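Local coordinates for protein lactate dehydrogenase, adjacent gene encodes predicted malate dehydrogenase (Cryptosporidium parvum, PDB 4ND2) that probably interconverts pyruvate and (S)-lactate with NADH and NAD(+) as the cofactor pair, working through a Rossmann-type nucleotide-binding domain, at residues A[49-52]-A[53-57]. Residues are numbered along the deposited sequence; the frame is centred on the assembly and turned at random.
Sequences THSM and VMFGS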
loop_
_atom_site.group_PDB
_atom_site.type_symbol
_atom_site.label_atom_id
_atom_site.label_comp_id
_atom_site.label_asym_id
_atom_site.label_seq_id
_atom_site.Cartn_x
_atom_site.Cartn_y
_atom_site.Cartn_z
ATOM N N THR A 49 -7.092 17.441 4.271
ATOM C CA THR A 49 -7.939 17.298 3.087
ATOM C C THR A 49 -7.149 17.552 1.804
ATOM O O THR A 49 -7.276 16.795 0.842
ATOM C CB THR A 49 -9.171 18.229 3.148
ATOM O OG1 THR A 49 -10.046 17.789 4.193
ATOM C CG2 THR A 49 -9.941 18.225 1.826
ATOM N N HIS A 50 -6.323 18.595 1.797
ATOM C CA HIS A 50 -5.499 18.914 0.623
ATOM C C HIS A 50 -4.521 17.793 0.264
ATOM O O HIS A 50 -4.163 17.632 -0.904
ATOM C CB HIS A 50 -4.710 20.211 0.832
ATOM C CG HIS A 50 -5.565 21.408 1.110
ATOM N ND1 HIS A 50 -5.093 22.518 1.777
ATOM C CD2 HIS A 50 -6.864 21.664 0.826
ATOM C CE1 HIS A 50 -6.062 23.410 1.882
ATOM N NE2 HIS A 50 -7.147 22.916 1.315
ATOM N N SER A 51 -4.080 17.037 1.269
ATOM C CA SER A 51 -3.140 15.933 1.060
ATOM C C SER A 51 -3.794 14.674 0.484
ATOM O O SER A 51 -3.098 13.820 -0.060
ATOM C CB SER A 51 -2.421 15.579 2.373
ATOM O OG SER A 51 -3.262 14.853 3.259
ATOM N N MET A 52 -5.117 14.556 0.600
ATOM C CA MET A 52 -5.815 13.327 0.199
ATOM C C MET A 52 -5.618 12.985 -1.276
ATOM O O MET A 52 -5.348 11.827 -1.613
ATOM C CB MET A 52 -7.313 13.401 0.533
ATOM C CG MET A 52 -7.646 13.340 2.019
ATOM S SD MET A 52 -7.094 11.835 2.860
ATOM C CE MET A 52 -5.521 12.370 3.529
ATOM N N VAL A 53 -5.734 13.984 -2.149
ATOM C CA VAL A 53 -5.490 13.774 -3.580
ATOM C C VAL A 53 -4.048 13.325 -3.851
ATOM O O VAL A 53 -3.805 12.537 -4.766
ATOM C CB VAL A 53 -5.844 15.025 -4.424
ATOM C CG1 VAL A 53 -4.897 16.183 -4.131
ATOM C CG2 VAL A 53 -5.842 14.691 -5.910
ATOM N N MET A 54 -3.103 13.803 -3.045
ATOM C CA MET A 54 -1.695 13.421 -3.196
ATOM C C MET A 54 -1.493 11.939 -2.864
ATOM O O MET A 54 -0.700 11.254 -3.511
ATOM C CB MET A 54 -0.792 14.271 -2.297
ATOM C CG MET A 54 -0.930 15.779 -2.473
ATOM S SD MET A 54 0.018 16.659 -1.219
ATOM C CE MET A 54 -0.454 18.355 -1.565
ATOM N N PHE A 55 -2.216 11.459 -1.854
ATOM C CA PHE A 55 -2.169 10.053 -1.441
ATOM C C PHE A 55 -3.097 9.153 -2.256
ATOM O O PHE A 55 -3.089 7.933 -2.078
ATOM C CB PHE A 55 -2.555 9.923 0.036
ATOM C CG PHE A 55 -1.605 10.597 0.989
ATOM C CD1 PHE A 55 -0.231 10.402 0.891
ATOM C CD2 PHE A 55 -2.090 11.386 2.024
ATOM C CE1 PHE A 55 0.636 11.007 1.785
ATOM C CE2 PHE A 55 -1.226 11.993 2.920
ATOM C CZ PHE A 55 0.138 11.802 2.801
ATOM N N GLY A 56 -3.912 9.745 -3.127
ATOM C CA GLY A 56 -4.899 9.000 -3.897
ATOM C C GLY A 56 -6.037 8.454 -3.050
ATOM O O GLY A 56 -6.622 7.425 -3.389
ATOM N N SER A 57 -6.351 9.139 -1.951
ATOM C CA SER A 57 -7.423 8.726 -1.042
ATOM C C SER A 57 -8.659 9.594 -1.245
ATOM O O SER A 57 -8.536 10.780 -1.532
ATOM C CB SER A 57 -6.957 8.855 0.408
ATOM O OG SER A 57 -8.017 8.620 1.321
HETATM O O HOH W 1 -7.672 16.400 -1.782
#
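M52 folds along the last turn of helix 40-55 and sets its methyl against F55: CE lies 3.9 Å from ring atom CD2, at the edge of the ring and in its plane. The bend at chi2 carries SD to 3.7 Å from S57 OG, and the turn at chi3 (95°) swings CE to the ring edge. S51 OG comes within 3.5 Å of the neighbouring ring atom CE2 of F55, while its hydrogen bond goes back to the carbonyl of I48. M54 runs out straight beyond CG and brings CE to 3.8 Å from H50 O.

Just after these side chains the helix ends in a Schellman motif. G56, with positive phi (69°), is the C-prime residue; S57 N reaches back to M52 O at 2.9 Å, and a weak bond joins G56 N to V53 O. One residue before M52, S51 O still takes the ordinary helical bond from F55 N (3.1 Å), whereas a water bridges T49 O and V53 N. S57 OG bonds G24 O of helix 14-26 in this Rossmann domain, and also S59 N of the loop that follows. V53, M54 and F55 pack on S152 and A238 of a second subunit. The apolar contact of M52 with F55 thus sits beside polar backbone links, with M52 O bonded by S57 N and the T49 O and V53 N pair bridged by water.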